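Long-range contacts in protein BA_2500 (Bacillus anthracis, PDB 4GUC), which is of unknown function but belongs to the DUF5065 family of the E-set clan, whose members typically have immunoglobulin-like beta-sandwich folds: residues N15-L19 / Y112-F116; F40-T46 / N83-T89; T46-G52 / M104-E108; I53-Q58 / H70-Y76. All blocks are in the same frame, centred on the assembly; numbering follows the deposited sequence.

Contact 1. Residues N15-L19 / Y112-F116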
# COMPACT_ATOMS: atom_id res chain seq x y z
N ASN A 15 8.42 5.91 -6.63
CA ASN A 15 7.83 6.99 -7.40
C ASN A 15 6.53 6.43 -7.97
O ASN A 15 6.54 5.33 -8.53
CB ASN A 15 8.86 7.38 -8.47
CG ASN A 15 8.34 8.35 -9.41
OD1 ASN A 15 7.63 7.96 -10.35
ND2 ASN A 15 8.79 9.59 -9.29
N TYR A 16 5.44 7.21 -7.88
CA TYR A 16 4.13 6.73 -8.34
C TYR A 16 4.13 6.41 -9.84
O TYR A 16 3.57 5.40 -10.25
CB TYR A 16 2.96 7.63 -7.94
CG TYR A 16 1.64 6.97 -8.19
CD1 TYR A 16 1.07 6.13 -7.22
CD2 TYR A 16 0.96 7.12 -9.38
CE1 TYR A 16 -0.13 5.49 -7.44
CE2 TYR A 16 -0.22 6.50 -9.60
CZ TYR A 16 -0.79 5.67 -8.65
OH TYR A 16 -2.00 5.03 -8.88
N PHE A 17 4.73 7.25 -10.68
CA PHE A 17 4.78 6.96 -12.10
C PHE A 17 5.41 5.57 -12.34
O PHE A 17 4.88 4.75 -13.09
CB PHE A 17 5.56 8.02 -12.88
CG PHE A 17 5.62 7.76 -14.35
CD1 PHE A 17 4.71 8.34 -15.22
CD2 PHE A 17 6.58 6.91 -14.90
CE1 PHE A 17 4.77 8.08 -16.59
CE2 PHE A 17 6.63 6.65 -16.25
CZ PHE A 17 5.70 7.23 -17.09
N LEU A 18 6.54 5.30 -11.68
CA LEU A 18 7.21 4.02 -11.88
C LEU A 18 6.41 2.86 -11.34
O LEU A 18 6.32 1.80 -11.99
CB LEU A 18 8.64 4.07 -11.35
CG LEU A 18 9.64 4.94 -12.15
CD1 LEU A 18 11.00 4.97 -11.43
CD2 LEU A 18 9.80 4.44 -13.57
N LEU A 19 5.78 3.06 -10.20
CA LEU A 19 4.92 2.02 -9.60
C LEU A 19 3.79 1.68 -10.57
O LEU A 19 3.55 0.51 -10.91
CB LEU A 19 4.35 2.52 -8.27
CG LEU A 19 3.42 1.53 -7.54
CD1 LEU A 19 4.26 0.35 -7.00
CD2 LEU A 19 2.60 2.22 -6.47
N TYR A 112 -0.29 -3.34 -6.56
CA TYR A 112 -0.80 -2.11 -5.95
C TYR A 112 -2.28 -1.98 -6.24
O TYR A 112 -2.80 -2.68 -7.10
CB TYR A 112 0.01 -0.89 -6.42
CG TYR A 112 -0.27 -0.43 -7.81
CD1 TYR A 112 -0.68 0.89 -8.09
CD2 TYR A 112 -0.15 -1.29 -8.90
CE1 TYR A 112 -0.97 1.30 -9.39
CE2 TYR A 112 -0.41 -0.88 -10.18
CZ TYR A 112 -0.85 0.41 -10.43
OH TYR A 112 -1.10 0.76 -11.73
N GLY A 113 -2.95 -1.10 -5.51
CA GLY A 113 -4.39 -0.88 -5.67
C GLY A 113 -4.78 0.47 -6.23
O GLY A 113 -5.98 0.81 -6.25
N GLY A 114 -3.80 1.19 -6.78
CA GLY A 114 -3.99 2.52 -7.33
C GLY A 114 -4.12 3.55 -6.21
O GLY A 114 -4.49 3.23 -5.07
N SER A 115 -3.88 4.81 -6.52
CA SER A 115 -4.01 5.84 -5.51
C SER A 115 -5.45 6.03 -5.00
O SER A 115 -6.42 5.72 -5.68
CB SER A 115 -3.47 7.14 -6.08
OG SER A 115 -4.20 7.53 -7.23
N PHE A 116 -5.58 6.59 -3.79
CA PHE A 116 -6.86 6.89 -3.16
C PHE A 116 -6.66 8.04 -2.19
O PHE A 116 -5.52 8.37 -1.84
CB PHE A 116 -7.47 5.68 -2.42
CG PHE A 116 -6.61 5.11 -1.30
CD1 PHE A 116 -5.64 4.17 -1.57
CD2 PHE A 116 -6.81 5.50 0.03
CE1 PHE A 116 -4.85 3.66 -0.57
CE2 PHE A 116 -6.00 4.98 1.03
CZ PHE A 116 -5.03 4.02 0.71

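Contact 2. Residues F40-T46 / N83-T89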
# COMPACT_ATOMS: atom_id res chain seq x y z
N PHE A 40 -8.68 -0.03 7.04
CA PHE A 40 -8.18 -0.64 5.79
C PHE A 40 -8.21 -2.13 6.12
O PHE A 40 -7.60 -2.54 7.09
CB PHE A 40 -6.76 -0.14 5.52
CG PHE A 40 -6.08 -0.77 4.35
CD1 PHE A 40 -6.13 -0.20 3.09
CD2 PHE A 40 -5.39 -1.95 4.52
CE1 PHE A 40 -5.48 -0.80 2.00
CE2 PHE A 40 -4.73 -2.55 3.43
CZ PHE A 40 -4.78 -1.95 2.18
N ASP A 41 -8.90 -2.95 5.32
CA ASP A 41 -8.99 -4.39 5.63
C ASP A 41 -9.20 -5.13 4.33
O ASP A 41 -10.28 -5.06 3.74
CB ASP A 41 -10.11 -4.58 6.66
CG ASP A 41 -10.29 -6.03 7.17
OD1 ASP A 41 -9.67 -6.99 6.65
OD2 ASP A 41 -11.08 -6.21 8.15
N VAL A 42 -8.16 -5.82 3.89
CA VAL A 42 -8.17 -6.58 2.64
C VAL A 42 -7.69 -8.01 2.78
O VAL A 42 -6.83 -8.30 3.60
CB VAL A 42 -7.29 -5.86 1.57
CG1 VAL A 42 -7.79 -4.39 1.38
CG2 VAL A 42 -5.83 -5.83 1.95
N THR A 43 -8.22 -8.91 1.95
CA THR A 43 -7.82 -10.33 1.92
C THR A 43 -7.37 -10.58 0.48
O THR A 43 -8.13 -10.32 -0.46
CB THR A 43 -8.91 -11.30 2.36
OG1 THR A 43 -9.20 -11.07 3.74
CG2 THR A 43 -8.45 -12.76 2.19
N ILE A 44 -6.18 -11.15 0.30
CA ILE A 44 -5.57 -11.34 -1.01
C ILE A 44 -4.93 -12.70 -1.17
O ILE A 44 -4.27 -13.19 -0.23
CB ILE A 44 -4.39 -10.30 -1.12
CG1 ILE A 44 -4.88 -8.87 -0.80
CG2 ILE A 44 -3.78 -10.35 -2.50
CD1 ILE A 44 -3.81 -7.80 -0.78
N TYR A 45 -5.11 -13.35 -2.31
CA TYR A 45 -4.44 -14.62 -2.58
C TYR A 45 -2.94 -14.35 -2.73
O TYR A 45 -2.55 -13.53 -3.58
CB TYR A 45 -4.97 -15.29 -3.85
CG TYR A 45 -4.13 -16.48 -4.29
CD1 TYR A 45 -4.11 -17.67 -3.55
CD2 TYR A 45 -3.37 -16.44 -5.48
CE1 TYR A 45 -3.38 -18.73 -3.92
CE2 TYR A 45 -2.64 -17.53 -5.87
CZ TYR A 45 -2.65 -18.70 -5.10
OH TYR A 45 -1.92 -19.81 -5.51
N THR A 46 -2.09 -15.05 -1.99
CA THR A 46 -0.64 -14.83 -2.05
C THR A 46 0.20 -16.04 -2.45
O THR A 46 1.43 -16.01 -2.45
CB THR A 46 -0.17 -14.20 -0.77
OG1 THR A 46 -0.60 -14.95 0.36
CG2 THR A 46 -0.73 -12.77 -0.60
N ASN A 83 -2.56 -19.87 2.18
CA ASN A 83 -2.15 -19.27 0.91
C ASN A 83 -2.78 -17.89 0.60
O ASN A 83 -2.71 -17.42 -0.53
CB ASN A 83 -2.29 -20.22 -0.27
CG ASN A 83 -1.30 -21.37 -0.26
OD1 ASN A 83 -0.45 -21.49 0.62
ND2 ASN A 83 -1.39 -22.23 -1.30
N TYR A 84 -3.39 -17.29 1.62
CA TYR A 84 -3.95 -15.96 1.48
C TYR A 84 -3.39 -15.10 2.61
O TYR A 84 -2.85 -15.61 3.59
CB TYR A 84 -5.50 -15.94 1.55
CG TYR A 84 -6.21 -16.47 0.32
CD1 TYR A 84 -6.11 -17.80 -0.05
CD2 TYR A 84 -7.08 -15.66 -0.41
CE1 TYR A 84 -6.76 -18.31 -1.15
CE2 TYR A 84 -7.77 -16.17 -1.52
CZ TYR A 84 -7.59 -17.49 -1.88
OH TYR A 84 -8.24 -18.04 -2.95
N GLY A 85 -3.47 -13.80 2.43
CA GLY A 85 -3.05 -12.83 3.45
C GLY A 85 -4.17 -11.88 3.79
O GLY A 85 -4.94 -11.48 2.90
N ARG A 86 -4.29 -11.50 5.06
CA ARG A 86 -5.30 -10.52 5.50
C ARG A 86 -4.47 -9.36 6.07
O ARG A 86 -3.65 -9.57 6.95
CB ARG A 86 -6.25 -11.07 6.56
CG ARG A 86 -7.28 -10.05 6.95
CD ARG A 86 -8.08 -10.51 8.12
NE ARG A 86 -9.04 -9.48 8.51
CZ ARG A 86 -9.73 -9.52 9.64
NH1 ARG A 86 -9.54 -10.51 10.49
NH2 ARG A 86 -10.58 -8.53 9.93
N PHE A 87 -4.72 -8.15 5.57
CA PHE A 87 -3.98 -6.93 5.97
C PHE A 87 -4.97 -5.91 6.50
O PHE A 87 -5.82 -5.42 5.75
CB PHE A 87 -3.17 -6.42 4.76
CG PHE A 87 -2.25 -7.49 4.16
CD1 PHE A 87 -0.99 -7.74 4.70
CD2 PHE A 87 -2.67 -8.29 3.13
CE1 PHE A 87 -0.20 -8.72 4.21
CE2 PHE A 87 -1.85 -9.31 2.64
CZ PHE A 87 -0.62 -9.53 3.17
N VAL A 88 -4.84 -5.61 7.80
CA VAL A 88 -5.77 -4.74 8.49
C VAL A 88 -5.09 -3.64 9.29
O VAL A 88 -4.14 -3.91 10.04
CB VAL A 88 -6.58 -5.61 9.54
CG1 VAL A 88 -7.64 -4.75 10.25
CG2 VAL A 88 -7.26 -6.79 8.88
N THR A 89 -5.51 -2.39 9.11
CA THR A 89 -4.92 -1.33 9.91
C THR A 89 -5.94 -0.17 10.02
O THR A 89 -6.62 0.12 9.05
CB THR A 89 -3.55 -0.87 9.34
OG1 THR A 89 -2.76 -0.27 10.37
CG2 THR A 89 -3.70 0.10 8.19

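Contact 3. Residues T46-G52 / M104-E108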
# COMPACT_ATOMS: atom_id res chain seq x y z
N THR A 46 -2.09 -15.05 -1.99
CA THR A 46 -0.64 -14.83 -2.05
C THR A 46 0.20 -16.04 -2.45
O THR A 46 1.43 -16.01 -2.45
CB THR A 46 -0.17 -14.20 -0.77
OG1 THR A 46 -0.60 -14.95 0.36
CG2 THR A 46 -0.73 -12.77 -0.60
N GLY A 47 -0.44 -17.13 -2.81
CA GLY A 47 0.28 -18.28 -3.30
C GLY A 47 0.87 -19.23 -2.29
O GLY A 47 0.72 -19.06 -1.11
N GLY A 48 1.63 -20.20 -2.80
CA GLY A 48 2.21 -21.25 -1.99
C GLY A 48 3.68 -21.26 -1.74
O GLY A 48 4.21 -22.31 -1.37
N LYS A 49 4.35 -20.13 -1.90
CA LYS A 49 5.79 -20.11 -1.64
C LYS A 49 6.35 -18.84 -0.97
O LYS A 49 7.45 -18.88 -0.44
CB LYS A 49 6.59 -20.46 -2.88
CG LYS A 49 6.59 -19.44 -3.93
CD LYS A 49 7.44 -19.90 -5.14
CE LYS A 49 7.49 -18.83 -6.24
NZ LYS A 49 8.17 -17.55 -5.78
N ASP A 50 5.57 -17.77 -0.93
CA ASP A 50 5.94 -16.50 -0.31
C ASP A 50 4.78 -15.93 0.49
O ASP A 50 3.63 -16.19 0.17
CB ASP A 50 6.30 -15.46 -1.40
CG ASP A 50 7.59 -15.79 -2.14
OD1 ASP A 50 8.64 -15.87 -1.47
OD2 ASP A 50 7.54 -15.86 -3.38
N THR A 51 5.07 -15.17 1.53
CA THR A 51 4.09 -14.49 2.36
C THR A 51 4.16 -13.01 2.02
O THR A 51 5.26 -12.45 1.91
CB THR A 51 4.26 -14.84 3.89
OG1 THR A 51 3.86 -16.22 4.11
CG2 THR A 51 3.38 -13.93 4.75
N GLY A 52 3.02 -12.34 1.78
CA GLY A 52 3.07 -10.93 1.43
C GLY A 52 3.09 -9.97 2.59
O GLY A 52 2.76 -10.30 3.72
N MSE A 104 1.77 -4.13 -2.24
CA MSE A 104 2.12 -5.41 -1.69
C MSE A 104 3.37 -5.96 -2.33
O MSE A 104 3.50 -5.93 -3.58
CB MSE A 104 0.99 -6.43 -1.85
CG MSE A 104 1.30 -7.79 -1.16
SE MSE A 104 -0.07 -9.12 -1.21
CE MSE A 104 -0.01 -9.52 -3.07
N LYS A 105 4.32 -6.40 -1.51
CA LYS A 105 5.52 -7.06 -1.99
C LYS A 105 5.27 -8.56 -1.72
O LYS A 105 4.92 -8.95 -0.59
CB LYS A 105 6.76 -6.60 -1.27
CG LYS A 105 8.06 -7.32 -1.77
CD LYS A 105 9.26 -6.78 -1.09
CE LYS A 105 10.56 -7.44 -1.53
NZ LYS A 105 10.64 -8.88 -1.15
N LEU A 106 5.47 -9.39 -2.74
CA LEU A 106 5.27 -10.85 -2.61
C LEU A 106 6.44 -11.45 -3.36
O LEU A 106 6.47 -11.46 -4.59
CB LEU A 106 3.95 -11.27 -3.22
CG LEU A 106 3.53 -12.72 -3.03
CD1 LEU A 106 3.28 -13.02 -1.54
CD2 LEU A 106 2.29 -13.02 -3.87
N GLY A 107 7.41 -11.93 -2.61
CA GLY A 107 8.62 -12.44 -3.28
C GLY A 107 9.31 -11.26 -3.96
O GLY A 107 9.44 -10.19 -3.38
N GLU A 108 9.70 -11.42 -5.22
CA GLU A 108 10.37 -10.35 -5.96
C GLU A 108 9.38 -9.48 -6.73
O GLU A 108 9.79 -8.55 -7.44
CB GLU A 108 11.31 -10.98 -7.01
CG GLU A 108 12.40 -11.87 -6.49
CD GLU A 108 13.51 -11.13 -5.76
OE1 GLU A 108 13.39 -9.88 -5.62
OE2 GLU A 108 14.52 -11.78 -5.38
O HOH W 1 7.50 -12.18 0.18
O HOH W 2 6.99 -9.64 1.18

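Contact 4. Residues I53-Q58 / H70-Y76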
# COMPACT_ATOMS: atom_id res chain seq x y z
N ILE A 53 3.52 -8.75 2.28
CA ILE A 53 3.56 -7.61 3.21
C ILE A 53 2.95 -6.45 2.43
O ILE A 53 3.23 -6.27 1.24
CB ILE A 53 5.01 -7.23 3.62
CG1 ILE A 53 5.70 -8.40 4.36
CG2 ILE A 53 5.03 -5.95 4.48
CD1 ILE A 53 7.16 -8.11 4.66
N VAL A 54 2.13 -5.65 3.11
CA VAL A 54 1.51 -4.48 2.48
C VAL A 54 1.97 -3.18 3.17
O VAL A 54 2.09 -3.14 4.39
CB VAL A 54 -0.04 -4.54 2.56
CG1 VAL A 54 -0.69 -3.18 2.20
CG2 VAL A 54 -0.56 -5.68 1.73
N LYS A 55 2.31 -2.17 2.39
CA LYS A 55 2.64 -0.88 2.91
C LYS A 55 1.68 0.16 2.34
O LYS A 55 1.23 0.03 1.20
CB LYS A 55 4.06 -0.46 2.48
CG LYS A 55 5.20 -1.13 3.20
CD LYS A 55 6.56 -0.79 2.64
CE LYS A 55 7.67 -1.47 3.40
NZ LYS A 55 8.96 -1.12 2.72
N ILE A 56 1.34 1.15 3.16
CA ILE A 56 0.56 2.30 2.78
C ILE A 56 1.57 3.47 2.67
O ILE A 56 2.26 3.77 3.64
CB ILE A 56 -0.57 2.65 3.76
CG1 ILE A 56 -1.58 1.49 3.86
CG2 ILE A 56 -1.25 3.94 3.32
CD1 ILE A 56 -2.76 1.73 4.79
N TYR A 57 1.68 4.04 1.48
CA TYR A 57 2.53 5.19 1.23
C TYR A 57 1.70 6.42 0.90
O TYR A 57 0.64 6.33 0.27
CB TYR A 57 3.39 4.97 -0.01
CG TYR A 57 4.44 3.87 -0.01
CD1 TYR A 57 5.77 4.14 0.31
CD2 TYR A 57 4.15 2.57 -0.42
CE1 TYR A 57 6.76 3.16 0.26
CE2 TYR A 57 5.12 1.59 -0.47
CZ TYR A 57 6.43 1.89 -0.15
OH TYR A 57 7.34 0.87 -0.26
N GLN A 58 2.19 7.59 1.29
CA GLN A 58 1.57 8.84 0.94
C GLN A 58 2.29 9.33 -0.34
O GLN A 58 3.50 9.20 -0.49
CB GLN A 58 1.76 9.89 2.03
CG GLN A 58 1.09 11.20 1.73
CD GLN A 58 1.46 12.30 2.70
OE1 GLN A 58 2.39 13.05 2.42
NE2 GLN A 58 0.86 12.30 3.87
N HIS A 70 6.04 8.01 0.33
CA HIS A 70 6.57 8.08 1.68
C HIS A 70 5.82 7.09 2.53
O HIS A 70 4.60 7.18 2.67
CB HIS A 70 6.38 9.52 2.15
CG HIS A 70 6.90 10.52 1.15
ND1 HIS A 70 8.25 10.76 0.98
CD2 HIS A 70 6.26 11.29 0.24
CE1 HIS A 70 8.41 11.65 0.02
NE2 HIS A 70 7.22 11.99 -0.44
N ARG A 71 6.53 6.13 3.12
CA ARG A 71 5.89 5.09 3.90
C ARG A 71 5.22 5.58 5.17
O ARG A 71 5.84 6.26 5.98
CB ARG A 71 6.92 4.01 4.28
CG ARG A 71 6.26 2.75 4.92
CD ARG A 71 7.25 1.72 5.40
NE ARG A 71 8.10 2.23 6.48
CZ ARG A 71 9.35 2.69 6.34
NH1 ARG A 71 9.98 2.68 5.17
NH2 ARG A 71 10.01 3.14 7.41
N TYR A 72 3.94 5.27 5.33
CA TYR A 72 3.17 5.61 6.53
C TYR A 72 2.90 4.38 7.40
O TYR A 72 2.74 4.52 8.62
CB TYR A 72 1.84 6.34 6.20
CG TYR A 72 2.00 7.84 6.22
CD1 TYR A 72 2.85 8.49 5.33
CD2 TYR A 72 1.29 8.62 7.13
CE1 TYR A 72 3.03 9.86 5.38
CE2 TYR A 72 1.44 10.01 7.15
CZ TYR A 72 2.30 10.62 6.28
OH TYR A 72 2.47 12.00 6.30
N LYS A 73 2.82 3.20 6.80
CA LYS A 73 2.54 2.00 7.59
C LYS A 73 2.99 0.75 6.89
O LYS A 73 2.88 0.66 5.67
CB LYS A 73 1.03 1.88 7.83
CG LYS A 73 0.60 0.96 8.96
CD LYS A 73 1.00 1.54 10.32
CE LYS A 73 0.63 0.63 11.48
NZ LYS A 73 0.99 1.29 12.78
N THR A 74 3.47 -0.23 7.66
CA THR A 74 3.87 -1.56 7.15
C THR A 74 2.87 -2.49 7.85
O THR A 74 2.71 -2.46 9.08
CB THR A 74 5.30 -1.96 7.52
OG1 THR A 74 6.18 -0.99 6.96
CG2 THR A 74 5.60 -3.33 6.96
N ILE A 75 2.17 -3.31 7.07
CA ILE A 75 1.14 -4.19 7.59
C ILE A 75 1.47 -5.66 7.28
O ILE A 75 1.70 -6.05 6.11
CB ILE A 75 -0.23 -3.87 6.95
CG1 ILE A 75 -0.52 -2.36 6.90
CG2 ILE A 75 -1.35 -4.65 7.66
CD1 ILE A 75 -1.86 -2.00 6.18
N TYR A 76 1.51 -6.49 8.31
CA TYR A 76 1.75 -7.93 8.15
C TYR A 76 0.46 -8.70 8.06
O TYR A 76 -0.59 -8.21 8.44
CB TYR A 76 2.66 -8.47 9.25
CG TYR A 76 4.10 -8.04 9.04
CD1 TYR A 76 4.99 -8.89 8.41
CD2 TYR A 76 4.54 -6.79 9.42
CE1 TYR A 76 6.30 -8.53 8.19
CE2 TYR A 76 5.86 -6.40 9.20
CZ TYR A 76 6.72 -7.29 8.57
OH TYR A 76 8.04 -6.95 8.34

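Contact 1. Residues N15-L19 / Y112-F116
The first turn of helix 16-22 lies against strand 109-119 where that strand is interrupted, Tyr16 and Leu19 reaching across to Tyr112, Gly114 and Ser115. Tyr16 makes the polar link: the backbone N of Ser115 donates to Tyr16 OH at 3.0 Å, with an N-H...O angle of 145°, a moderately bent bond. With CG opposite its backbone N (chi1 -168°), the Tyr16 ring brings its OH to Ser115. The same OH comes within 3.6 Å of Gly114 CA and meets the ring of Tyr112 at its edge, in plane, 3.9 Å from Tyr112 CE1. Ser115 flanks the phenol with its CB, 4.0 Å from Tyr16 CE1.

This is a helix laid on the mixed beta-sheet, since Tyr16 and Leu19 also touch Val101 and Val103 of the neighbouring strand 98-106. The Leu19 and Tyr112 side chains run antiparallel alongside one another: Leu19 CD2 sits 3.9 Å from Tyr112 CD1, while the carbonyl oxygen of Leu19 lies above one face of the Tyr112 ring, toward its rim. The phenol of Tyr112 is hydrogen-bonded to ND1 of His20, the next helix residue, so the ring is tied to the helix at its polar end as well.

Asn15 N-caps the helix: its OD1 accepts from Leu18 N at 3.2 Å, the N approaching a lone pair of OD1 within the plane of the amide. Its ND2 donates in turn to Glu66 O, and Asn68 OD1 accepts from Tyr16 N.

Contact 2. Residues F40-T46 / N83-T89
The ring of Tyr84 receives Tyr45 over a face, with Tyr45 CA 3.9 Å from the ring centroid in a CH-pi contact; the edge of the Tyr45 ring also turns to the Tyr84 face, a T-shaped pair with planes at 67°. The two rings come closest at Tyr45 CD1 and Tyr84 CE1, 3.6 Å apart. The Arg86 guanidinium is met at its edge: Arg86 NE and NH2 grip Asp41 side-on, NE to OD1 at 3.2 Å and NH2 to OD2 at 3.0 Å, both nearly straight at 174°. With CG trans to the backbone N (chi1 -179°) and the chain extended from CG to NE, Arg86 lays the group beside the carboxylate. Phe40 has Val42 CG1 over one face; Phe87 meets Val42 CG2 at its edge.

Strands 39-45 and 84-90 form an antiparallel two-stranded sheet, its register fixed by two-way backbone bonds in the pairs Phe40-Thr89, Val42-Phe87 and Ile44-Gly85. On its buried face Phe40, Phe87 and Thr89 touch Ile75, Phe87 also Val54, and Ile44 Met104, all of the mixed sheet, consistent with an E-set beta-sandwich; Val42 rests on Val31 of a loop. Asp41, Arg86 and both tyrosines lie on the other face. Thr46 N donates to Asn83 O at 2.9 Å.

Contact 3. Residues T46-G52 / M104-E108
Leu106, at the end of strand 98-106, is wrapped by Thr46, Asp50 and Gly52 of the loop that carries the chain from strand 39-45 of the two-stranded sheet to strand 53-59 of the mixed sheet, a connection between the two layers of the fold.

The Leu106 methyls make van der Waals contacts with backbone atoms: CD1 lies 3.4 Å from Gly52 N, and CD2 lies 3.4 Å from Thr46 O. Apolar contacts join Thr46 CB to Leu106 CD1 at 3.7 Å and Thr46 CG2 to SE of selenomethionine Met104 at 3.8 Å; the Met104 chain bends at its last torsion (chi3 69°), and its CE also comes near that methyl.

Polar contact between the backbones is indirect. No hydrogen bond runs straight across, although Gly52 CA makes a CA-H...O contact with Lys105 O at 3.4 Å. Instead one water donates to Thr51 O and accepts from Gly107 N, each at 2.8 Å. A second water donates to Lys105 O and, weakly, to Thr51 O.

Two side-chain bonds each stay within one segment. Lys105 NZ donates to Gly107 O, in the turn that leads to strand 109-119. Asp50 places its carboxylate beside that turn, OD2 3.6 Å from Gly107 CA, and the same OD2 forms a salt bridge with Lys49 NZ at 3.0 Å.

Contact 4. Residues I53-Q58 / H70-Y76
Strands 53-59 and 69-76 form a beta hairpin that carries a bulge where Tyr72 and Lys73 both face Ile56. The evidence is the carbonyl of Ile56: its oxygen accepts from Tyr72 N at 2.8 Å and from Lys73 N at 3.3 Å, two donors on one acceptor. Regular pairing holds to either side, Val54 with Ile75 and Gln58 with His70 exchanging backbone bonds.

At the bulge the end of the Tyr72 side chain comes near Gln58. Extended from CG on, with CG pointing away from the backbone N (chi1 -178°), the Gln58 chain passes slantwise by the Tyr72 ring, its CB 3.6 Å from Tyr72 CE1 and its amide plane 34° from the ring plane. The polar ends have outside partners: Gln58 OE1 bonds Ser60 OG and NE2 bonds Tyr100 OH, while Tyr72 OH is hydrogen-bonded to Asn96 OD1.

On the face with Lys55, Tyr57 and Arg71, Lys55 CE packs 3.8 Å from Arg71 CD. Their charged nitrogens, Lys55 NZ and Arg71 NH1, both form salt bridges with Asp9, whose carboxylate probably offsets their like charge; Tyr57 OH bonds it too. Farther along, Ile53 lies beside the Tyr76 ring, its CD1 3.7 Å from Tyr76 CE1. The opposite face is apolar at Val54, Ile56 and Ile75, with Ile56 CD1 4.1 Å from Ile75 CD1, and looks toward Phe87 and Thr89 of the other sheet. Two consecutive residues, Tyr72 and Lys73, set against a single Ile56 whose carbonyl oxygen accepts from both N atoms define a classic beta bulge in this antiparallel hairpin.

How the contacts relate
Contact 1 spans the longest stretch of chain and encloses the other three in sequence; contacts 2 and 3 interleave and share Thr46, and contact 4, the hairpin, falls within both. Contacts 1, 3 and 4 all reach the mixed sheet, where strand 98-106 lies between strands 53-59 and 109-119, while contact 2 is the separate two-stranded sheet. Contact 2 packs on contact 4, with centres about 13 Å apart and Phe87 against Val54, so the two sheets face each other across an apolar interior. Contact 3 bridges these layers at one end. Contacts 1 and 2 lie on opposite sides of the chain's centre. Facing sheets joined by a loop are consistent with the E-set sandwich; the function remains unknown.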